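Local atomic coordinates of glycine cleavage system H protein 1 (Mycobacterium marinum, PDB entry 3TZU), a protein that probably carries the methylamine group of glycine from the P protein to the T protein of the glycine cleavage system on a covalently bound lipoyl arm. Residues A[21-26]-A[34-39]; A[52-57]-A[98-103]; A[83-88]-A[119-124]. All blocks are in the same frame, centred on the assembly; numbering follows the deposited sequence.

Contact 1. Residues A[21-26]-A[34-39]; sequences EWIDIA and GPVRVG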
loop_
_atom_site.group_PDB
_atom_site.type_symbol
_atom_site.label_atom_id
_atom_site.label_comp_id
_atom_site.label_asym_id
_atom_site.label_seq_id
_atom_site.Cartn_x
_atom_site.Cartn_y
_atom_site.Cartn_z
ATOM N N GLU A 21 4.081 7.789 -6.135
ATOM C CA GLU A 21 4.576 7.825 -7.481
ATOM C C GLU A 21 5.821 8.657 -7.564
ATOM O O GLU A 21 6.134 9.403 -6.651
ATOM C CB GLU A 21 3.503 8.362 -8.413
ATOM C CG GLU A 21 2.329 7.414 -8.431
ATOM C CD GLU A 21 1.248 7.725 -9.430
ATOM O OE1 GLU A 21 1.510 8.253 -10.517
ATOM O OE2 GLU A 21 0.093 7.369 -9.121
ATOM N N TRP A 22 6.531 8.499 -8.671
ATOM C CA TRP A 22 7.626 9.379 -9.031
ATOM C C TRP A 22 7.399 9.958 -10.394
ATOM O O TRP A 22 6.680 9.385 -11.188
ATOM C CB TRP A 22 8.990 8.663 -8.960
ATOM C CG TRP A 22 9.093 7.405 -9.775
ATOM C CD1 TRP A 22 8.879 6.086 -9.336
ATOM C CD2 TRP A 22 9.417 7.282 -11.212
ATOM N NE1 TRP A 22 9.050 5.200 -10.362
ATOM C CE2 TRP A 22 9.374 5.848 -11.518
ATOM C CE3 TRP A 22 9.744 8.174 -12.220
ATOM C CZ2 TRP A 22 9.651 5.362 -12.782
ATOM C CZ3 TRP A 22 9.999 7.671 -13.502
ATOM C CH2 TRP A 22 9.967 6.305 -13.775
ATOM N N ILE A 23 8.021 11.095 -10.668
ATOM C CA ILE A 23 8.042 11.710 -12.004
ATOM C C ILE A 23 9.481 12.197 -12.210
ATOM O O ILE A 23 10.099 12.727 -11.279
ATOM C CB ILE A 23 7.011 12.863 -12.136
ATOM C CG1 ILE A 23 7.034 13.457 -13.541
ATOM C CG2 ILE A 23 7.254 13.950 -11.103
ATOM C CD1 ILE A 23 5.765 14.198 -13.949
ATOM N N ASP A 24 10.019 11.978 -13.410
ATOM C CA ASP A 24 11.410 12.316 -13.710
ATOM C C ASP A 24 11.593 13.780 -14.028
ATOM O O ASP A 24 11.968 14.122 -15.116
ATOM C CB ASP A 24 11.952 11.477 -14.900
ATOM C CG ASP A 24 12.434 10.118 -14.469
ATOM O OD1 ASP A 24 12.795 9.983 -13.269
ATOM O OD2 ASP A 24 12.456 9.187 -15.291
ATOM N N ILE A 25 11.290 14.628 -13.061
ATOM C CA ILE A 25 11.745 15.990 -13.028
ATOM C C ILE A 25 12.636 16.040 -11.793
ATOM O O ILE A 25 12.218 15.654 -10.678
ATOM C CB ILE A 25 10.577 16.970 -12.855
ATOM C CG1 ILE A 25 9.550 16.849 -14.004
ATOM C CG2 ILE A 25 11.077 18.394 -12.789
ATOM C CD1 ILE A 25 8.186 17.437 -13.676
ATOM N N ALA A 26 13.874 16.479 -11.985
ATOM C CA ALA A 26 14.786 16.690 -10.869
ATOM C C ALA A 26 14.210 17.736 -9.935
ATOM O O ALA A 26 13.658 18.726 -10.385
ATOM C CB ALA A 26 16.155 17.121 -11.365
ATOM N N GLY A 34 10.125 18.487 -23.041
ATOM C CA GLY A 34 9.988 17.115 -23.568
ATOM C C GLY A 34 9.302 16.158 -22.588
ATOM O O GLY A 34 9.156 16.485 -21.416
ATOM N N PRO A 35 8.849 14.983 -23.073
ATOM C CA PRO A 35 8.128 13.989 -22.265
ATOM C C PRO A 35 8.924 13.398 -21.087
ATOM O O PRO A 35 10.073 12.982 -21.280
ATOM C CB PRO A 35 7.811 12.872 -23.268
ATOM C CG PRO A 35 8.617 13.173 -24.503
ATOM C CD PRO A 35 8.815 14.647 -24.506
ATOM N N VAL A 36 8.304 13.343 -19.901
ATOM C CA VAL A 36 8.953 12.773 -18.708
ATOM C C VAL A 36 8.210 11.560 -18.194
ATOM O O VAL A 36 6.985 11.555 -18.140
ATOM C CB VAL A 36 9.104 13.781 -17.550
ATOM C CG1 VAL A 36 10.116 14.876 -17.955
ATOM C CG2 VAL A 36 7.757 14.344 -17.156
ATOM N N ARG A 37 8.967 10.524 -17.856
ATOM C CA ARG A 37 8.364 9.281 -17.361
ATOM C C ARG A 37 7.822 9.409 -15.911
ATOM O O ARG A 37 8.302 10.223 -15.117
ATOM C CB ARG A 37 9.345 8.096 -17.493
ATOM C CG ARG A 37 9.825 7.811 -18.927
ATOM C CD ARG A 37 10.834 6.663 -18.977
ATOM N NE ARG A 37 11.044 6.219 -20.351
ATOM C CZ ARG A 37 11.768 5.164 -20.739
ATOM N NH1 ARG A 37 12.381 4.380 -19.865
ATOM N NH2 ARG A 37 11.882 4.892 -22.035
ATOM N N VAL A 38 6.779 8.617 -15.633
ATOM C CA VAL A 38 6.152 8.523 -14.335
ATOM C C VAL A 38 6.106 7.047 -13.990
ATOM O O VAL A 38 5.966 6.223 -14.911
ATOM C CB VAL A 38 4.691 9.009 -14.356
ATOM C CG1 VAL A 38 3.999 8.692 -13.011
ATOM C CG2 VAL A 38 4.603 10.476 -14.719
ATOM N N GLY A 39 6.220 6.725 -12.695
ATOM C CA GLY A 39 6.098 5.353 -12.206
ATOM C C GLY A 39 5.714 5.280 -10.737
ATOM O O GLY A 39 5.393 6.299 -10.107
HETATM O O HOH W 1 11.817 10.564 -18.356
#
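Two neighbouring strands of the five-stranded antiparallel sheet of the H protein, 21-23 and 36-39, pair here, and the contact illustrates how a tryptophan can lie down on its own strand partner. Trp22 and Gly39 form a hydrogen-bonded pair: Trp22 N donates to Gly39 O at 2.9 Å and Gly39 N to Trp22 O at 3.1 Å, each donor standing above the plane of the carbonyl it meets. One step along, Ile23 and Val38 make a non-hydrogen-bonded pair. Asp24 N then closes the ladder on Arg37 O (3.0 Å), approaching nearly along the C=O axis, and Asp24 is itself the centre of an inverse gamma turn that ends the pairing.

On the face that carries Trp22, chi1 of 55° wedges CG between N and C of its own backbone and folds the indole over Gly39. Gly39 CA makes a CH-pi contact 3.7 Å from the centroid of the five-membered ring, 26° off its normal. The indole lies flat on the Val38-Gly39 backbone, with Gly39 N 3.4 Å above the ring plane, over its centre. Arg14 adds a cation-pi contact to the same indole.

The other face is aliphatic. Ile23 CG1 is anti to the backbone N (chi1 -179°), and the Ile23 side chain crosses those of Val36 and Val38 obliquely, Ile23 CD1 lying 3.8 Å from Val36 CG2 and 4.0 Å from Val38 CG2. Glu21 CB points toward 34-39; its chain runs on extended beyond CG, with Glu21 OE1 against Val38 CG1, while Glu21 OE2 accepts a hydrogen bond from Ile82 N.

A water accepts from Arg37 N at 2.9 Å and gives Asp24 OD2 only a weak bond. Such regular pairing of sequential strands is that of an antiparallel beta meander, here strands 15-16, 21-23 and 36-40.

Contact 2. Residues A[52-57]-A[98-103]; sequences VFVQLP and DDPATI
In the lipoyl-binding region of the H protein, the edge strand 51-55 of a three-stranded antiparallel sheet is covered on one flank by the turn and short helix that follow Asp99. The Val52 side chain is about 9 Å from that of Lys76, the predicted lipoyl attachment residue, unmodified here. No hydrogen bond spans the two segments; the contact is made by van der Waals packing.

The apolar contacts centre on Val54. Its CG2, anti to the carbonyl carbon, meets Ile103 tip to tip, whereas the side chains of Val54 and Pro100 run antiparallel alongside one another, with Val54 CG2 at 3.9 Å from Pro100 CB. Two residues earlier in the strand, Pro100 CG rests 3.8 Å from Val52 O. Leu51 extends this apolar patch to both Pro100 and Ile103.

Polar order lies within the segment 98-103. Asp99 O accepts two bonds from one residue, Thr102 N and Thr102 OG1 both at 2.9 Å, the hydroxyl lying in the carbonyl plane. Ile103 N bonds to Pro100 O at 3.0 Å. This turn presents the proline and isoleucine together to the strand, where Val54 CG2 and Ile103 CD1 come to 3.4 Å, closer than two methyl groups normally approach.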
loop_
_atom_site.group_PDB
_atom_site.type_symbol
_atom_site.label_atom_id
_atom_site.label_comp_id
_atom_site.label_asym_id
_atom_site.label_seq_id
_atom_site.Cartn_x
_atom_site.Cartn_y
_atom_site.Cartn_z
ATOM N N VAL A 52 -0.409 -8.069 -10.526
ATOM C CA VAL A 52 -1.057 -8.943 -11.499
ATOM C C VAL A 52 -1.730 -8.220 -12.669
ATOM O O VAL A 52 -1.893 -8.807 -13.731
ATOM C CB VAL A 52 -2.004 -9.956 -10.828
ATOM C CG1 VAL A 52 -1.171 -10.936 -10.016
ATOM C CG2 VAL A 52 -3.037 -9.258 -9.945
ATOM N N PHE A 53 -2.082 -6.947 -12.501
ATOM C CA PHE A 53 -2.774 -6.204 -13.565
ATOM C C PHE A 53 -2.451 -4.727 -13.457
ATOM O O PHE A 53 -2.307 -4.194 -12.352
ATOM C CB PHE A 53 -4.288 -6.440 -13.471
ATOM C CG PHE A 53 -5.111 -5.651 -14.463
ATOM C CD1 PHE A 53 -5.066 -5.940 -15.822
ATOM C CD2 PHE A 53 -5.977 -4.668 -14.026
ATOM C CE1 PHE A 53 -5.825 -5.222 -16.731
ATOM C CE2 PHE A 53 -6.745 -3.945 -14.934
ATOM C CZ PHE A 53 -6.677 -4.224 -16.284
ATOM N N VAL A 54 -2.303 -4.090 -14.619
ATOM C CA VAL A 54 -1.959 -2.684 -14.720
ATOM C C VAL A 54 -2.796 -2.095 -15.849
ATOM O O VAL A 54 -2.918 -2.714 -16.926
ATOM C CB VAL A 54 -0.457 -2.466 -15.004
ATOM C CG1 VAL A 54 -0.174 -0.988 -15.196
ATOM C CG2 VAL A 54 0.413 -3.037 -13.879
ATOM N N GLN A 55 -3.394 -0.928 -15.576
ATOM C CA GLN A 55 -4.265 -0.204 -16.509
ATOM C C GLN A 55 -3.736 1.198 -16.634
ATOM O O GLN A 55 -3.609 1.915 -15.657
ATOM C CB GLN A 55 -5.715 -0.209 -15.978
ATOM C CG GLN A 55 -6.730 0.643 -16.728
ATOM C CD GLN A 55 -8.108 -0.017 -16.771
ATOM O OE1 GLN A 55 -8.574 -0.406 -17.854
ATOM N NE2 GLN A 55 -8.743 -0.204 -15.597
ATOM N N LEU A 56 -3.405 1.580 -17.857
ATOM C CA LEU A 56 -2.762 2.863 -18.108
ATOM C C LEU A 56 -3.665 3.729 -18.926
ATOM O O LEU A 56 -4.575 3.241 -19.573
ATOM C CB LEU A 56 -1.428 2.668 -18.833
ATOM C CG LEU A 56 -0.481 1.763 -18.035
ATOM C CD1 LEU A 56 0.740 1.427 -18.872
ATOM C CD2 LEU A 56 -0.073 2.404 -16.717
ATOM N N PRO A 57 -3.419 5.037 -18.904
ATOM C CA PRO A 57 -4.098 5.914 -19.843
ATOM C C PRO A 57 -3.629 5.675 -21.262
ATOM O O PRO A 57 -2.548 5.130 -21.476
ATOM C CB PRO A 57 -3.675 7.309 -19.391
ATOM C CG PRO A 57 -2.413 7.117 -18.629
ATOM C CD PRO A 57 -2.506 5.768 -18.005
ATOM N N ASP A 98 2.075 -5.804 -19.864
ATOM C CA ASP A 98 2.096 -7.212 -20.232
ATOM C C ASP A 98 2.706 -8.111 -19.176
ATOM O O ASP A 98 2.225 -9.207 -18.970
ATOM C CB ASP A 98 2.848 -7.420 -21.532
ATOM C CG ASP A 98 2.040 -7.020 -22.745
ATOM O OD1 ASP A 98 0.873 -6.601 -22.600
ATOM O OD2 ASP A 98 2.583 -7.120 -23.845
ATOM N N ASP A 99 3.770 -7.662 -18.523
ATOM C CA ASP A 99 4.449 -8.466 -17.500
ATOM C C ASP A 99 4.594 -7.625 -16.244
ATOM O O ASP A 99 5.659 -7.106 -15.964
ATOM C CB ASP A 99 5.812 -8.954 -18.012
ATOM C CG ASP A 99 6.541 -9.882 -17.013
ATOM O OD1 ASP A 99 5.949 -10.339 -16.002
ATOM O OD2 ASP A 99 7.739 -10.151 -17.253
ATOM N N PRO A 100 3.513 -7.486 -15.481
ATOM C CA PRO A 100 3.586 -6.562 -14.358
ATOM C C PRO A 100 4.604 -6.969 -13.276
ATOM O O PRO A 100 5.038 -6.123 -12.518
ATOM C CB PRO A 100 2.144 -6.525 -13.827
ATOM C CG PRO A 100 1.311 -7.156 -14.888
ATOM C CD PRO A 100 2.206 -8.147 -15.557
ATOM N N ALA A 101 5.037 -8.227 -13.250
ATOM C CA ALA A 101 6.192 -8.610 -12.413
ATOM C C ALA A 101 7.441 -7.727 -12.643
ATOM O O ALA A 101 8.245 -7.516 -11.734
ATOM C CB ALA A 101 6.525 -10.077 -12.606
ATOM N N THR A 102 7.598 -7.194 -13.847
ATOM C CA THR A 102 8.708 -6.281 -14.132
ATOM C C THR A 102 8.692 -4.981 -13.284
ATOM O O THR A 102 9.743 -4.431 -12.955
ATOM C CB THR A 102 8.752 -5.911 -15.646
ATOM O OG1 THR A 102 8.561 -7.087 -16.447
ATOM C CG2 THR A 102 10.121 -5.308 -16.018
ATOM N N ILE A 103 7.508 -4.478 -12.946
ATOM C CA ILE A 103 7.411 -3.239 -12.184
ATOM C C ILE A 103 8.037 -3.466 -10.788
ATOM O O ILE A 103 8.752 -2.605 -10.261
ATOM C CB ILE A 103 5.951 -2.787 -12.027
ATOM C CG1 ILE A 103 5.280 -2.581 -13.399
ATOM C CG2 ILE A 103 5.859 -1.522 -11.193
ATOM C CD1 ILE A 103 3.755 -2.689 -13.354
#

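Contact 3. Residues A[83-88]-A[119-124]; sequences APASGQ and TAVGEL. With ACT (acetate ion), chain E.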
loop_
_atom_site.group_PDB
_atom_site.type_symbol
_atom_site.label_atom_id
_atom_site.label_comp_id
_atom_site.label_asym_id
_atom_site.label_seq_id
_atom_site.Cartn_x
_atom_site.Cartn_y
_atom_site.Cartn_z
ATOM N N ALA A 83 -2.193 11.107 -11.101
ATOM C CA ALA A 83 -1.275 11.845 -11.966
ATOM C C ALA A 83 -0.452 12.869 -11.178
ATOM O O ALA A 83 -1.015 13.742 -10.537
ATOM C CB ALA A 83 -2.074 12.559 -13.060
ATOM N N PRO A 84 0.877 12.748 -11.197
ATOM C CA PRO A 84 1.690 13.775 -10.556
ATOM C C PRO A 84 1.693 15.107 -11.331
ATOM O O PRO A 84 2.057 16.146 -10.767
ATOM C CB PRO A 84 3.104 13.168 -10.574
ATOM C CG PRO A 84 2.895 11.717 -10.724
ATOM C CD PRO A 84 1.687 11.587 -11.585
ATOM N N ALA A 85 1.277 15.055 -12.604
ATOM C CA ALA A 85 1.388 16.203 -13.522
ATOM C C ALA A 85 0.205 16.231 -14.476
ATOM O O ALA A 85 -0.320 15.191 -14.858
ATOM C CB ALA A 85 2.704 16.126 -14.294
ATOM N N SER A 86 -0.243 17.434 -14.814
ATOM C CA SER A 86 -1.192 17.643 -15.905
ATOM C C SER A 86 -0.436 17.591 -17.243
ATOM O O SER A 86 0.714 18.017 -17.320
ATOM C CB SER A 86 -1.867 19.010 -15.774
ATOM O OG SER A 86 -2.495 19.171 -14.513
ATOM N N GLY A 87 -1.081 17.077 -18.293
ATOM C CA GLY A 87 -0.473 17.053 -19.632
ATOM C C GLY A 87 -0.978 15.969 -20.570
ATOM O O GLY A 87 -1.955 15.288 -20.270
ATOM N N GLN A 88 -0.302 15.812 -21.707
ATOM C CA GLN A 88 -0.672 14.804 -22.682
ATOM C C GLN A 88 0.179 13.550 -22.504
ATOM O O GLN A 88 1.393 13.632 -22.336
ATOM C CB GLN A 88 -0.516 15.360 -24.098
ATOM C CG GLN A 88 -1.492 14.787 -25.088
ATOM C CD GLN A 88 -1.402 15.440 -26.464
ATOM O OE1 GLN A 88 -1.219 16.653 -26.592
ATOM N NE2 GLN A 88 -1.552 14.637 -27.495
ATOM N N THR A 119 2.087 20.199 -18.626
ATOM C CA THR A 119 1.709 21.610 -18.630
ATOM C C THR A 119 1.632 22.141 -17.209
ATOM O O THR A 119 1.543 23.333 -16.996
ATOM C CB THR A 119 0.336 21.835 -19.305
ATOM O OG1 THR A 119 -0.647 21.003 -18.675
ATOM C CG2 THR A 119 0.406 21.531 -20.822
ATOM N N ALA A 120 1.664 21.241 -16.228
ATOM C CA ALA A 120 1.584 21.617 -14.837
ATOM C C ALA A 120 1.972 20.413 -13.975
ATOM O O ALA A 120 1.841 19.249 -14.416
ATOM C CB ALA A 120 0.181 22.083 -14.504
ATOM N N VAL A 121 2.463 20.696 -12.774
ATOM C CA VAL A 121 2.784 19.669 -11.808
ATOM C C VAL A 121 2.009 19.936 -10.514
ATOM O O VAL A 121 1.807 21.070 -10.140
ATOM C CB VAL A 121 4.323 19.596 -11.565
ATOM C CG1 VAL A 121 5.036 19.213 -12.860
ATOM C CG2 VAL A 121 4.888 20.908 -11.022
ATOM N N GLY A 122 1.561 18.887 -9.841
ATOM C CA GLY A 122 1.004 19.001 -8.478
ATOM C C GLY A 122 2.099 19.126 -7.416
ATOM O O GLY A 122 3.248 19.493 -7.713
ATOM N N GLU A 123 1.702 18.833 -6.176
ATOM C CA GLU A 123 2.584 18.756 -5.010
ATOM C C GLU A 123 3.668 17.691 -5.227
ATOM O O GLU A 123 3.386 16.517 -5.394
ATOM C CB GLU A 123 1.752 18.408 -3.771
ATOM N N LEU A 124 4.910 18.119 -5.278
ATOM C CA LEU A 124 6.021 17.206 -5.483
ATOM C C LEU A 124 6.965 17.295 -4.308
ATOM O O LEU A 124 7.201 18.370 -3.792
ATOM C CB LEU A 124 6.776 17.547 -6.761
ATOM C CG LEU A 124 5.995 17.381 -8.071
ATOM C CD1 LEU A 124 6.931 17.497 -9.273
ATOM C CD2 LEU A 124 5.214 16.076 -8.126
HETATM C C ACT E . -5.479 20.807 -15.232
HETATM O O ACT E . -5.239 20.378 -16.382
HETATM O OXT ACT E . -4.630 20.687 -14.347
HETATM C CH3 ACT E . -6.772 21.479 -14.887
#
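Ser86 makes two of the three backbone hydrogen bonds between 83-88 and 119-124. Ser86 N donates to Ala120 O at 2.8 Å over a bent path, 130° at the hydrogen, and Ser86 O accepts from Thr119 N at 2.9 Å along a straighter one. Both donors stand above the carbonyl planes they meet. The side chain joins in: Ser86 OG, anti to its carbonyl carbon (chi1 -56°), donates to OXT of an acetate at 2.6 Å, an ion probably from the crystallisation liquor. At the other end Gly122 N reaches Pro84 O at 2.9 Å, this time in the carbonyl plane and at 165°.

Ser86 and Ala120 meet through their CB atoms, 3.9 Å apart, on one face; on the other, Ala85 CB touches Val121 CG1 at 4.1 Å. Leu124 CD2 turns back to the Pro84 ring.

Thr119 and Ala120 together face Ser86, which makes a classic beta bulge in a two-stranded antiparallel ribbon, 85-86 with 120-121. The chain turns a corner at Gly87, which has a positive phi, and at Thr119, where these short strands part from strands 88-92 and 114-118 of the larger sheet.

Farther out, Ala65 N is a second hydrogen-bond partner of the Ser86 hydroxyl. Gly87 also has a backbone bond to Val63, while Thr17 packs on Pro84 and Leu124.

From the N terminus, contact 1 comes first and closes the shortest loop, the seven residues between 21-26 and 34-39. It is complete before either of the others begins. Segment 52-57 then opens contact 2, and 83-88 opens contact 3 before 98-103 closes contact 2; 119-124 closes contact 3 last, so these two cross. Contacts 1 and 3 touch, Ile23 CD1 lying 3.6 Å from Ala85 CB and Ile25 CD1 3.7 Å from Val121 CG1, which joins the five-stranded sheet to the two-stranded ribbon. Contact 2 sits across the chain's centre from both, its centre about 18 Å from that of contact 1, and ties the three-stranded sheet to the helix 101-105.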